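Local coordinates for tyrosine specific protein phosphatase, putative (PDB 3M4U), which dephosphorylates phosphotyrosine in proteins, among them the nucleolar protein NOPP44/46, and acts as a switch in the trypanosome life cycle, at residues 26-31 with 258-263; 58-63 with 267-272; 119-124 with 195-200; 132-135 with 140-143; 247-252 with 285-290. All coordinates share one frame; numbering follows the deposited sequence.

Contact 1. Residues 26-31 with 258-263; sequences VQLQRQ and TVYSIV
Leu28 lays its side chain over the ring of Tyr260, the main apolar meeting between residues 26-31 of helix 14-31 and residues 258-263 of helix 258-269. Methyl CD2 of Leu28 stands over one face of the ring, 3.6 Å from the centroid of Tyr260 and 21° off the normal, which makes a CH-pi contact. It is shifted toward the phenol end, with Leu28 CD2 just 3.4 Å from Tyr260 CZ. Leucine and tyrosine run antiparallel, each pointing at the other's helix. In Tyr260 CG is anti to the backbone N (chi1 -176°), which carries the ring toward helix 14-31. The second branch of the leucine goes elsewhere: CD1 of Leu28 lies 3.9 Å from CG1 of Val263, so the residue forks between neighbours one helical turn apart. Tyr280 of helix 277-290 packs against Leu28, Tyr260 and Val263 alike.

The polar part is confined to the phenol end. Gln27 extends its chain past the hydroxyl, bringing OE1 to 2.8 Å from Tyr260 OH and CG to 3.1 Å from that same oxygen. Its amide plane is turned 76° from the ring plane.

The short helical segments run nearly parallel, their axes 10.9 Å apart at closest approach and 21° from each other. Further along, Gln31 NE2 bonds to the backbone O of Ala264. Chemically the interface is graded: a buried leucine holds one face of the aromatic ring, while the hydroxyl emerges beside the exposed Gln27, so the tyrosine serves an apolar and a polar environment at once.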
# COMPACT_ATOMS: atom_id res chain seq x y z
N VAL A 26 -19.36 -1.82 8.28
CA VAL A 26 -19.66 -1.29 9.61
C VAL A 26 -19.06 -2.20 10.69
O VAL A 26 -18.41 -1.73 11.63
CB VAL A 26 -21.18 -1.15 9.83
CG1 VAL A 26 -21.50 -0.80 11.28
CG2 VAL A 26 -21.78 -0.11 8.87
N GLN A 27 -19.29 -3.50 10.56
CA GLN A 27 -18.74 -4.46 11.51
C GLN A 27 -17.21 -4.42 11.51
O GLN A 27 -16.57 -4.42 12.58
CB GLN A 27 -19.25 -5.87 11.23
CG GLN A 27 -18.66 -6.96 12.14
CD GLN A 27 -19.35 -8.33 11.99
OE1 GLN A 27 -18.68 -9.36 11.85
NE2 GLN A 27 -20.68 -8.34 12.04
N LEU A 28 -16.62 -4.40 10.32
CA LEU A 28 -15.17 -4.34 10.18
C LEU A 28 -14.60 -3.05 10.80
O LEU A 28 -13.51 -3.06 11.39
CB LEU A 28 -14.74 -4.49 8.71
CG LEU A 28 -14.85 -5.88 8.06
CD1 LEU A 28 -14.78 -5.79 6.55
CD2 LEU A 28 -13.79 -6.82 8.59
N GLN A 29 -15.35 -1.95 10.70
CA GLN A 29 -14.85 -0.69 11.24
C GLN A 29 -14.77 -0.69 12.77
O GLN A 29 -13.82 -0.13 13.36
CB GLN A 29 -15.67 0.48 10.72
CG GLN A 29 -15.42 0.83 9.24
CD GLN A 29 -13.95 1.22 8.95
OE1 GLN A 29 -13.02 0.44 9.19
NE2 GLN A 29 -13.75 2.42 8.41
N ARG A 30 -15.74 -1.32 13.42
CA ARG A 30 -15.76 -1.34 14.88
C ARG A 30 -14.94 -2.51 15.41
O ARG A 30 -14.73 -2.63 16.62
CB ARG A 30 -17.19 -1.37 15.43
CG ARG A 30 -18.03 -2.57 14.99
CD ARG A 30 -19.51 -2.26 15.15
NE ARG A 30 -19.81 -0.92 14.66
CZ ARG A 30 -20.89 -0.21 14.99
NH1 ARG A 30 -21.80 -0.72 15.81
NH2 ARG A 30 -21.06 1.01 14.50
N GLN A 31 -14.46 -3.36 14.51
CA GLN A 31 -13.65 -4.49 14.92
C GLN A 31 -12.52 -4.07 15.84
O GLN A 31 -12.29 -4.68 16.89
CB GLN A 31 -13.07 -5.22 13.71
CG GLN A 31 -11.75 -5.89 14.01
CD GLN A 31 -11.23 -6.69 12.85
OE1 GLN A 31 -12.01 -7.22 12.05
NE2 GLN A 31 -9.90 -6.81 12.75
N THR A 258 -14.26 -15.00 2.56
CA THR A 258 -12.86 -14.80 2.19
C THR A 258 -12.44 -13.33 2.23
O THR A 258 -11.49 -12.96 2.92
CB THR A 258 -12.54 -15.39 0.80
OG1 THR A 258 -12.52 -16.82 0.88
CG2 THR A 258 -11.16 -14.89 0.30
N VAL A 259 -13.18 -12.49 1.51
CA VAL A 259 -12.96 -11.05 1.50
C VAL A 259 -13.04 -10.47 2.91
O VAL A 259 -12.17 -9.73 3.34
CB VAL A 259 -13.96 -10.34 0.57
CG1 VAL A 259 -13.91 -8.83 0.77
CG2 VAL A 259 -13.67 -10.71 -0.87
N TYR A 260 -14.09 -10.84 3.63
CA TYR A 260 -14.28 -10.31 4.96
C TYR A 260 -13.08 -10.56 5.88
O TYR A 260 -12.65 -9.67 6.62
CB TYR A 260 -15.52 -10.92 5.61
CG TYR A 260 -15.77 -10.28 6.94
CD1 TYR A 260 -16.65 -9.21 7.06
CD2 TYR A 260 -15.08 -10.71 8.07
CE1 TYR A 260 -16.87 -8.62 8.28
CE2 TYR A 260 -15.29 -10.12 9.29
CZ TYR A 260 -16.18 -9.07 9.40
OH TYR A 260 -16.38 -8.47 10.62
N SER A 261 -12.57 -11.78 5.85
CA SER A 261 -11.50 -12.17 6.76
C SER A 261 -10.19 -11.51 6.36
O SER A 261 -9.43 -11.06 7.23
CB SER A 261 -11.33 -13.69 6.77
OG SER A 261 -12.49 -14.30 7.29
N ILE A 262 -9.94 -11.46 5.06
CA ILE A 262 -8.74 -10.83 4.54
C ILE A 262 -8.68 -9.41 5.06
O ILE A 262 -7.64 -8.95 5.53
CB ILE A 262 -8.72 -10.83 3.02
CG1 ILE A 262 -8.39 -12.22 2.51
CG2 ILE A 262 -7.69 -9.83 2.51
CD1 ILE A 262 -8.56 -12.36 1.02
N VAL A 263 -9.81 -8.72 4.99
CA VAL A 263 -9.81 -7.34 5.44
C VAL A 263 -9.68 -7.26 6.96
O VAL A 263 -8.95 -6.41 7.48
CB VAL A 263 -11.04 -6.57 4.94
CG1 VAL A 263 -11.08 -5.20 5.58
CG2 VAL A 263 -11.00 -6.43 3.43

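Contact 2. Residues 58-63 with 267-272; sequences EETIYP and KQKRFG
This is a small, largely polar surface contact, in which a turn leading into the edge strand 61-62 meets the C-terminal end of helix 258-269. Thr60 and Lys269 are at its centre, their CA atoms 6.1 Å apart. The hydroxyl OG1 of Thr60 faces the carbonyl O of Lys269 at 2.4 Å, a separation too short to be taken at face value. OG1 may donate its proton here, but OD1 of Asn82 is also within its reach, and which of the two acceptors takes the proton is not settled. With chi1 at 47°, OG1 sits between the backbone N and the carbonyl carbon, and CG2 is left to pack loosely beside the helix, 4.2 Å from Lys269 CB.

Next to this pair the extended side chain of Glu59 crosses that of Gln268 at about a right angle. Glu59 OE1 and Gln268 NE2 stay 3.6 Å apart, with carboxylate and amide planes 44° from each other, a loose polar approach at the rim.

The turn that presents Thr60 is a type I beta turn from Glu58 to Ile61, and the backbone of Thr60 is bonded to Leu83 of the neighbouring strand. On the other side the chain leaves its helix at Arg270, whose guanidinium bonds to the carbonyls of Ala231 and Gly232 in the HCSAGIGR signature loop of the phosphatase family. A main-chain carbonyl at the end of a helix is therefore approached by a hydroxyl right next to Arg270, whose side chain reaches the phosphate-binding loop, with the loose polar approach of Glu59 and Gln268 alongside.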
# COMPACT_ATOMS: atom_id res chain seq x y z
N GLU A 58 2.20 -1.50 17.16
CA GLU A 58 3.48 -1.89 17.73
C GLU A 58 3.83 -3.34 17.38
O GLU A 58 4.96 -3.66 16.99
CB GLU A 58 3.45 -1.69 19.26
CG GLU A 58 4.80 -1.87 19.96
CD GLU A 58 5.82 -0.78 19.61
OE1 GLU A 58 7.02 -1.11 19.54
OE2 GLU A 58 5.43 0.40 19.43
N GLU A 59 2.83 -4.20 17.50
CA GLU A 59 3.01 -5.64 17.37
C GLU A 59 3.50 -6.08 16.00
O GLU A 59 4.12 -7.14 15.87
CB GLU A 59 1.67 -6.33 17.69
CG GLU A 59 1.68 -7.85 17.66
CD GLU A 59 0.28 -8.43 17.87
OE1 GLU A 59 -0.45 -8.64 16.86
OE2 GLU A 59 -0.10 -8.67 19.04
N THR A 60 3.23 -5.26 14.98
CA THR A 60 3.54 -5.61 13.59
C THR A 60 4.35 -4.52 12.94
O THR A 60 4.59 -4.55 11.74
CB THR A 60 2.27 -5.77 12.74
OG1 THR A 60 1.40 -4.66 12.97
CG2 THR A 60 1.54 -7.07 13.07
N ILE A 61 4.78 -3.56 13.74
CA ILE A 61 5.53 -2.43 13.21
C ILE A 61 6.72 -2.87 12.35
O ILE A 61 7.39 -3.87 12.64
CB ILE A 61 6.02 -1.52 14.35
CG1 ILE A 61 6.26 -0.10 13.83
CG2 ILE A 61 7.27 -2.11 15.00
CD1 ILE A 61 6.52 0.92 14.91
N TYR A 62 6.98 -2.11 11.30
CA TYR A 62 8.09 -2.38 10.40
C TYR A 62 8.75 -1.06 10.06
O TYR A 62 8.06 -0.05 9.86
CB TYR A 62 7.57 -3.04 9.12
CG TYR A 62 8.65 -3.61 8.21
CD1 TYR A 62 8.94 -4.96 8.22
CD2 TYR A 62 9.35 -2.79 7.33
CE1 TYR A 62 9.91 -5.49 7.38
CE2 TYR A 62 10.33 -3.31 6.49
CZ TYR A 62 10.60 -4.66 6.51
OH TYR A 62 11.57 -5.19 5.68
N PRO A 63 10.09 -1.04 10.02
CA PRO A 63 10.94 -2.16 10.43
C PRO A 63 10.79 -2.43 11.93
O PRO A 63 10.42 -1.52 12.66
CB PRO A 63 12.37 -1.67 10.14
CG PRO A 63 12.26 -0.17 10.13
CD PRO A 63 10.89 0.10 9.53
N LYS A 267 -6.87 -5.23 9.05
CA LYS A 267 -7.17 -4.21 10.04
C LYS A 267 -6.52 -4.53 11.40
O LYS A 267 -6.17 -3.64 12.16
CB LYS A 267 -8.67 -4.04 10.19
CG LYS A 267 -9.30 -3.35 9.00
CD LYS A 267 -10.79 -3.17 9.17
CE LYS A 267 -11.36 -2.16 8.19
NZ LYS A 267 -10.78 -0.82 8.39
N GLN A 268 -6.35 -5.82 11.66
CA GLN A 268 -5.71 -6.29 12.89
C GLN A 268 -4.21 -5.97 12.88
O GLN A 268 -3.60 -5.74 13.94
CB GLN A 268 -5.94 -7.80 13.04
CG GLN A 268 -5.74 -8.32 14.46
CD GLN A 268 -4.33 -8.81 14.72
OE1 GLN A 268 -3.62 -9.20 13.80
NE2 GLN A 268 -3.93 -8.79 16.00
N LYS A 269 -3.61 -5.97 11.69
CA LYS A 269 -2.17 -5.78 11.57
C LYS A 269 -1.76 -4.32 11.46
O LYS A 269 -0.64 -3.93 11.84
CB LYS A 269 -1.64 -6.57 10.38
CG LYS A 269 -1.94 -8.04 10.44
CD LYS A 269 -1.40 -8.73 9.21
CE LYS A 269 -1.68 -10.22 9.24
NZ LYS A 269 -0.79 -10.92 10.21
N ARG A 270 -2.66 -3.50 10.95
CA ARG A 270 -2.42 -2.08 10.78
C ARG A 270 -3.77 -1.37 10.84
O ARG A 270 -4.56 -1.44 9.89
CB ARG A 270 -1.66 -1.79 9.47
CG ARG A 270 -1.34 -0.31 9.24
CD ARG A 270 -0.37 -0.05 8.06
NE ARG A 270 -0.34 1.37 7.69
CZ ARG A 270 0.37 2.31 8.31
NH1 ARG A 270 1.15 2.00 9.35
NH2 ARG A 270 0.32 3.57 7.89
N PHE A 271 -4.03 -0.70 11.96
CA PHE A 271 -5.30 -0.02 12.17
C PHE A 271 -5.73 0.85 10.99
O PHE A 271 -5.03 1.80 10.62
CB PHE A 271 -5.26 0.84 13.45
CG PHE A 271 -6.59 1.46 13.81
CD1 PHE A 271 -7.53 0.74 14.53
CD2 PHE A 271 -6.90 2.75 13.41
CE1 PHE A 271 -8.76 1.31 14.85
CE2 PHE A 271 -8.13 3.32 13.73
CZ PHE A 271 -9.06 2.60 14.45
N GLY A 272 -6.89 0.54 10.41
CA GLY A 272 -7.50 1.39 9.39
C GLY A 272 -7.45 0.85 7.96
O GLY A 272 -8.09 1.39 7.06

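Contact 3. Residues 119-124 with 195-200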
# COMPACT_ATOMS: atom_id res chain seq x y z
N VAL A 119 5.50 0.05 -4.25
CA VAL A 119 4.31 0.53 -4.96
C VAL A 119 3.71 1.75 -4.26
O VAL A 119 3.46 1.72 -3.04
CB VAL A 119 3.24 -0.59 -5.13
CG1 VAL A 119 2.08 -0.12 -6.02
CG2 VAL A 119 3.87 -1.86 -5.73
N MET A 120 3.51 2.83 -5.02
CA MET A 120 3.00 4.11 -4.50
C MET A 120 1.65 4.44 -5.14
O MET A 120 1.56 4.60 -6.37
CB MET A 120 4.00 5.23 -4.80
CG MET A 120 3.55 6.66 -4.45
SD MET A 120 4.90 7.84 -4.67
CE MET A 120 4.19 9.39 -4.11
N LEU A 121 0.61 4.55 -4.30
CA LEU A 121 -0.76 4.66 -4.80
C LEU A 121 -1.28 6.09 -4.74
O LEU A 121 -2.49 6.34 -4.81
CB LEU A 121 -1.69 3.73 -4.02
CG LEU A 121 -1.19 2.29 -4.07
CD1 LEU A 121 -1.96 1.39 -3.12
CD2 LEU A 121 -1.25 1.76 -5.51
N THR A 122 -0.34 7.02 -4.64
CA THR A 122 -0.74 8.42 -4.54
C THR A 122 0.08 9.36 -5.40
O THR A 122 1.22 9.05 -5.77
CB THR A 122 -0.64 8.91 -3.07
OG1 THR A 122 -1.22 10.22 -2.97
CG2 THR A 122 0.83 8.94 -2.60
N LYS A 123 -0.51 10.51 -5.71
CA LYS A 123 0.22 11.64 -6.24
C LYS A 123 0.90 12.41 -5.10
O LYS A 123 0.52 12.25 -3.94
CB LYS A 123 -0.75 12.56 -6.98
CG LYS A 123 -1.51 11.83 -8.08
CD LYS A 123 -1.83 12.76 -9.23
CE LYS A 123 -2.98 13.68 -8.89
NZ LYS A 123 -3.50 14.35 -10.11
N LEU A 124 1.89 13.22 -5.44
CA LEU A 124 2.53 14.11 -4.48
C LEU A 124 1.51 15.07 -3.87
O LEU A 124 1.53 15.30 -2.66
CB LEU A 124 3.69 14.86 -5.13
CG LEU A 124 4.87 13.97 -5.56
CD1 LEU A 124 5.92 14.82 -6.26
CD2 LEU A 124 5.49 13.21 -4.37
N VAL A 195 -1.14 7.00 -10.39
CA VAL A 195 -1.68 8.32 -10.10
C VAL A 195 -3.16 8.50 -10.46
O VAL A 195 -3.71 9.61 -10.41
CB VAL A 195 -0.82 9.44 -10.77
CG1 VAL A 195 0.63 9.32 -10.34
CG2 VAL A 195 -0.93 9.37 -12.30
N GLY A 196 -3.82 7.40 -10.82
CA GLY A 196 -5.24 7.46 -11.14
C GLY A 196 -6.08 6.95 -9.99
O GLY A 196 -7.18 6.43 -10.19
N TRP A 197 -5.57 7.12 -8.77
CA TRP A 197 -6.27 6.65 -7.58
C TRP A 197 -6.31 7.72 -6.48
O TRP A 197 -5.36 7.87 -5.72
CB TRP A 197 -5.59 5.37 -7.06
CG TRP A 197 -6.46 4.52 -6.16
CD1 TRP A 197 -7.64 4.87 -5.58
CD2 TRP A 197 -6.20 3.17 -5.75
NE1 TRP A 197 -8.13 3.83 -4.82
CE2 TRP A 197 -7.26 2.77 -4.92
CE3 TRP A 197 -5.17 2.26 -6.00
CZ2 TRP A 197 -7.33 1.50 -4.33
CZ3 TRP A 197 -5.23 1.00 -5.43
CH2 TRP A 197 -6.30 0.63 -4.60
N PRO A 198 -7.43 8.45 -6.39
CA PRO A 198 -7.59 9.57 -5.45
C PRO A 198 -7.75 9.08 -4.03
O PRO A 198 -8.39 8.06 -3.78
CB PRO A 198 -8.91 10.21 -5.88
CG PRO A 198 -9.36 9.49 -7.11
CD PRO A 198 -8.67 8.18 -7.13
N ASP A 199 -7.18 9.84 -3.10
CA ASP A 199 -7.27 9.55 -1.68
C ASP A 199 -8.72 9.37 -1.29
O ASP A 199 -9.59 10.08 -1.78
CB ASP A 199 -6.66 10.72 -0.91
CG ASP A 199 -6.19 10.32 0.48
OD1 ASP A 199 -6.30 9.14 0.84
OD2 ASP A 199 -5.69 11.21 1.20
N HIS A 200 -8.97 8.41 -0.40
CA HIS A 200 -10.32 8.06 0.04
C HIS A 200 -11.21 7.52 -1.08
O HIS A 200 -12.39 7.28 -0.86
CB HIS A 200 -10.99 9.25 0.72
CG HIS A 200 -10.09 10.00 1.65
ND1 HIS A 200 -9.64 9.46 2.84
CD2 HIS A 200 -9.55 11.23 1.56
CE1 HIS A 200 -8.86 10.33 3.44
NE2 HIS A 200 -8.78 11.42 2.69
O HOH W 1 -3.67 10.69 -5.63
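Leu121 runs alongside Trp197, and the two share the apolar part of the contact. Both leucine methyls reach the six-membered part of the indole: Leu121 CD2 is 4.0 Å from Trp197 CE3, and Leu121 CD1 is equally far from Trp197 CZ3. An aliphatic contact forms nearer the surface, where the bent Lys123 chain crosses Val195 and sets its CG 3.7 Å from Val195 CB.

Trp197 opens the sequence WPDHG, the mobile WPD loop of classical tyrosine phosphatases, which in this family carries the general acid. Here the loop meets the chain just past strand 117-120, and a bound phosphate ion lies about 6 Å from the Leu121 side chain. Trp197 NE1 bonds to the carbonyl of Gly201, a bond within the loop, while Phe209 meets the indole with its ring roughly perpendicular.

No direct hydrogen bond joins the two segments; a water does. It accepts from Lys123 N at 3.2 Å and lies 3.3 Å from Trp197 O, to which it may donate although other acceptors compete. Arg235 also bonds to that carbonyl. Within residues 119-124, Thr122 OG1 donates to a lone pair of Lys123 O at 2.8 Å, in the carbonyl plane, and helps shape the chain there.

Contact 4. Residues 132-135 with 140-143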
# COMPACT_ATOMS: atom_id res chain seq x y z
N ALA A 132 2.28 13.59 -0.41
CA ALA A 132 3.52 12.82 -0.37
C ALA A 132 4.73 13.66 -0.70
O ALA A 132 4.61 14.79 -1.18
CB ALA A 132 3.44 11.61 -1.30
N GLU A 133 5.90 13.10 -0.44
CA GLU A 133 7.15 13.82 -0.64
C GLU A 133 7.95 13.06 -1.67
O GLU A 133 8.21 11.86 -1.51
CB GLU A 133 7.92 13.91 0.69
CG GLU A 133 9.23 14.69 0.62
CD GLU A 133 9.04 16.20 0.43
OE1 GLU A 133 7.94 16.73 0.73
OE2 GLU A 133 10.01 16.87 -0.01
N ARG A 134 8.35 13.75 -2.73
CA ARG A 134 9.10 13.11 -3.80
C ARG A 134 10.48 12.63 -3.33
O ARG A 134 11.22 13.36 -2.66
CB ARG A 134 9.23 14.09 -4.96
CG ARG A 134 9.85 13.51 -6.20
CD ARG A 134 10.17 14.61 -7.18
NE ARG A 134 11.61 14.66 -7.33
CZ ARG A 134 12.33 15.76 -7.42
NH1 ARG A 134 11.75 16.95 -7.42
NH2 ARG A 134 13.64 15.66 -7.53
N TYR A 135 10.81 11.39 -3.64
CA TYR A 135 12.08 10.80 -3.22
C TYR A 135 12.78 10.18 -4.41
O TYR A 135 13.62 9.31 -4.26
CB TYR A 135 11.88 9.72 -2.14
CG TYR A 135 10.81 8.68 -2.46
CD1 TYR A 135 11.13 7.49 -3.11
CD2 TYR A 135 9.48 8.88 -2.08
CE1 TYR A 135 10.17 6.53 -3.37
CE2 TYR A 135 8.49 7.93 -2.36
CZ TYR A 135 8.85 6.76 -3.01
OH TYR A 135 7.88 5.82 -3.28
N GLU A 140 15.42 17.49 -14.68
CA GLU A 140 16.42 16.63 -15.27
C GLU A 140 17.55 16.43 -14.27
O GLU A 140 18.68 16.88 -14.47
CB GLU A 140 16.94 17.24 -16.57
N GLU A 141 17.23 15.77 -13.17
CA GLU A 141 18.23 15.44 -12.18
C GLU A 141 18.60 13.97 -12.31
O GLU A 141 17.80 13.16 -12.79
CB GLU A 141 17.67 15.69 -10.80
CG GLU A 141 16.67 16.81 -10.74
CD GLU A 141 15.92 16.78 -9.43
OE1 GLU A 141 15.90 15.68 -8.83
OE2 GLU A 141 15.39 17.83 -9.01
N ASP A 142 19.80 13.63 -11.88
CA ASP A 142 20.25 12.25 -11.94
C ASP A 142 20.37 11.74 -10.52
O ASP A 142 20.39 10.53 -10.27
CB ASP A 142 21.62 12.15 -12.64
CG ASP A 142 21.52 12.27 -14.16
OD1 ASP A 142 20.51 12.83 -14.67
OD2 ASP A 142 22.46 11.81 -14.84
N SER A 143 20.43 12.68 -9.59
CA SER A 143 20.73 12.37 -8.20
C SER A 143 19.95 13.25 -7.24
O SER A 143 19.76 14.45 -7.46
CB SER A 143 22.23 12.50 -7.94
OG SER A 143 22.59 11.91 -6.70
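Arg134 reaches Glu141 across a short surface excursion of the chain, and this one salt bridge makes the contact. Following residues 132-135 in order, Ala132 comes first: it packs on Met120 and Leu124 and is bonded to Leu124 through the backbone, which ties the start of the segment to the body of the protein. Glu133 turns its side chain to Pro100 instead.

Arg134 then extends outward, CG anti to the backbone N and the chain bending only at chi3 (115°). Its NH2 lies 2.6 Å from Glu141 OE1, which sits at the edge of the guanidinium, near its plane. The other oxygen is less close, with Glu141 OE2 3.2 Å from Arg134 NH2. The carboxylate plane is turned 56° from the guanidinium, so the two groups do not form the flat, doubly bonded pair. NE of Arg134 donates to the carbonyl of Trp136, which helps fix the rotation of the guanidinium, and Glu141 OE1 takes a weak bond from Glu138 N.

Tyr135 follows and heads inward, its OH bonded to His228 and its ring edge-to-face with Phe106. These residues belong to the KAERYWP sequence, matching a conserved element of the family. The salt bridge lies within the connection from strand 129-130 to strand 143-146; beyond it, Glu141 O and the backbone of Asp142 bond to Arg158, placing residues 140-143 against strand 154-158, while Tyr135 rests on strand 117-120.

Contact 5. Residues 247-252 with 285-290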
# COMPACT_ATOMS: atom_id res chain seq x y z
N LEU A 247 -5.47 -14.47 -4.97
CA LEU A 247 -4.62 -15.59 -4.64
C LEU A 247 -5.49 -16.76 -4.16
O LEU A 247 -5.37 -17.87 -4.66
CB LEU A 247 -3.60 -15.15 -3.59
CG LEU A 247 -2.46 -16.06 -3.15
CD1 LEU A 247 -2.99 -17.09 -2.16
CD2 LEU A 247 -1.78 -16.72 -4.35
N HIS A 248 -6.39 -16.49 -3.21
CA HIS A 248 -7.38 -17.48 -2.76
C HIS A 248 -8.22 -18.08 -3.89
O HIS A 248 -8.61 -19.25 -3.83
CB HIS A 248 -8.33 -16.88 -1.72
CG HIS A 248 -7.73 -16.71 -0.36
ND1 HIS A 248 -6.51 -16.09 -0.15
CD2 HIS A 248 -8.18 -17.06 0.87
CE1 HIS A 248 -6.24 -16.07 1.14
NE2 HIS A 248 -7.24 -16.66 1.78
N ILE A 249 -8.52 -17.29 -4.90
CA ILE A 249 -9.22 -17.79 -6.07
C ILE A 249 -8.36 -18.76 -6.88
O ILE A 249 -8.80 -19.86 -7.23
CB ILE A 249 -9.69 -16.65 -6.97
CG1 ILE A 249 -10.63 -15.73 -6.20
CG2 ILE A 249 -10.39 -17.20 -8.20
CD1 ILE A 249 -11.20 -14.64 -7.06
N GLU A 250 -7.13 -18.36 -7.18
CA GLU A 250 -6.20 -19.21 -7.93
C GLU A 250 -5.89 -20.52 -7.21
O GLU A 250 -5.64 -21.53 -7.85
CB GLU A 250 -4.91 -18.44 -8.24
CG GLU A 250 -5.10 -17.37 -9.31
CD GLU A 250 -4.00 -16.30 -9.32
OE1 GLU A 250 -2.97 -16.49 -8.63
OE2 GLU A 250 -4.19 -15.27 -10.00
N ARG A 251 -5.91 -20.50 -5.88
CA ARG A 251 -5.69 -21.71 -5.09
C ARG A 251 -6.97 -22.49 -4.81
O ARG A 251 -6.99 -23.35 -3.92
CB ARG A 251 -5.01 -21.36 -3.77
CG ARG A 251 -3.56 -20.95 -3.92
CD ARG A 251 -2.92 -20.74 -2.57
NE ARG A 251 -1.49 -20.49 -2.71
CZ ARG A 251 -0.70 -20.15 -1.70
NH1 ARG A 251 -1.21 -20.03 -0.48
NH2 ARG A 251 0.60 -19.94 -1.91
N GLY A 252 -8.03 -22.19 -5.54
CA GLY A 252 -9.30 -22.86 -5.36
C GLY A 252 -9.75 -22.95 -3.91
O GLY A 252 -10.34 -23.96 -3.51
N MET A 285 -15.35 -6.67 -5.95
CA MET A 285 -15.56 -6.56 -7.38
C MET A 285 -14.41 -7.18 -8.14
O MET A 285 -14.56 -7.56 -9.30
CB MET A 285 -15.72 -5.11 -7.78
CG MET A 285 -17.01 -4.46 -7.34
SD MET A 285 -17.00 -2.75 -7.93
CE MET A 285 -18.51 -2.11 -7.19
N THR A 286 -13.25 -7.26 -7.50
CA THR A 286 -12.09 -7.86 -8.13
C THR A 286 -12.32 -9.35 -8.14
O THR A 286 -12.10 -10.02 -9.14
CB THR A 286 -10.80 -7.55 -7.34
OG1 THR A 286 -10.63 -6.13 -7.24
CG2 THR A 286 -9.58 -8.16 -8.05
N VAL A 287 -12.79 -9.86 -7.00
CA VAL A 287 -13.18 -11.27 -6.85
C VAL A 287 -14.30 -11.70 -7.80
O VAL A 287 -14.14 -12.66 -8.56
CB VAL A 287 -13.67 -11.54 -5.42
CG1 VAL A 287 -14.24 -12.96 -5.31
CG2 VAL A 287 -12.53 -11.30 -4.43
N LEU A 288 -15.44 -10.99 -7.74
CA LEU A 288 -16.57 -11.29 -8.61
C LEU A 288 -16.14 -11.23 -10.07
O LEU A 288 -16.50 -12.10 -10.87
CB LEU A 288 -17.71 -10.30 -8.36
CG LEU A 288 -18.31 -10.25 -6.94
CD1 LEU A 288 -19.21 -9.05 -6.76
CD2 LEU A 288 -19.04 -11.55 -6.58
N GLY A 289 -15.37 -10.21 -10.41
CA GLY A 289 -14.91 -10.03 -11.78
C GLY A 289 -14.09 -11.19 -12.30
O GLY A 289 -14.24 -11.58 -13.47
N ARG A 290 -13.22 -11.75 -11.46
CA ARG A 290 -12.36 -12.86 -11.88
C ARG A 290 -13.14 -14.15 -11.99
O ARG A 290 -12.66 -15.11 -12.59
CB ARG A 290 -11.19 -13.05 -10.91
CG ARG A 290 -10.25 -11.87 -10.85
CD ARG A 290 -9.60 -11.53 -12.19
NE ARG A 290 -8.49 -10.60 -11.98
CZ ARG A 290 -7.62 -10.21 -12.91
NH1 ARG A 290 -7.72 -10.66 -14.16
NH2 ARG A 290 -6.64 -9.37 -12.58
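Ile249 puts its terminal methyl against Val287 and Arg290 of the facing helix. CD1 of Ile249 lies 3.9 Å from CG1 of Val287 and 3.8 Å from the carbonyl O of the same residue, so one methyl touches both side chain and backbone. Arg290, a turn further on, contributes its aliphatic root, with CB 4.2 Å from Ile249 CD1. The isoleucine and valine side chains meet at a slant. CG1 of Ile249 is anti to the carbonyl carbon (chi1 -60°) and the chain runs straight on from there, which delivers CD1 to the neighbouring helix.

The next shell explains how the pieces are placed. Val287 is also touched by Ala245, and Arg290 by Leu246. The arginine bends away at chi2, and Glu250 OE2 remains 6.6 Å from Arg290 NE, short of pairing; each has instead a long, weak ion pair elsewhere, Arg290 with Asp210 and Glu250 with Lys217.

Just past Ile249 the helix stops in a Schellman motif: Gly252, with positive phi, gives its N to Ile249 O at 3.0 Å, and Ile253 N bonds to His248 O. Ile249 is thus held in the last turn.

The contact brings the C-terminal ends of helix 234-250 and helix 277-290 together, with helix 258-269 as the third member: His248 meets it through Thr258, and Val287 through Val259. Thr286, pressed on Ala242 and Leu246, carries the pairing of helix 277-290 and helix 234-250 back toward the middle of the latter.

Helices 234-250, 258-269 and 277-290 connect contacts 1, 2 and 5, contact 2 also reaching the sheet. Helix 258-269 serves contacts 1 and 2, which touch where Gln29 OE1 and Lys267 NZ are 2.7 Å apart, and contact 1 meets contact 5 through Val259 CG2 and Val287 CG2 at 3.8 Å. Contacts 3 and 4 also touch, with Leu124 CD2 3.7 Å from Glu133 C. Three contacts bond to the signature loop that starts at His228: contact 2 through Arg270, contact 4 through Tyr135, and contact 3 through Trp197 O, which Arg235 of that loop holds. Contact 4 lies about 37 Å, centre to centre, from both contact 1 and contact 5.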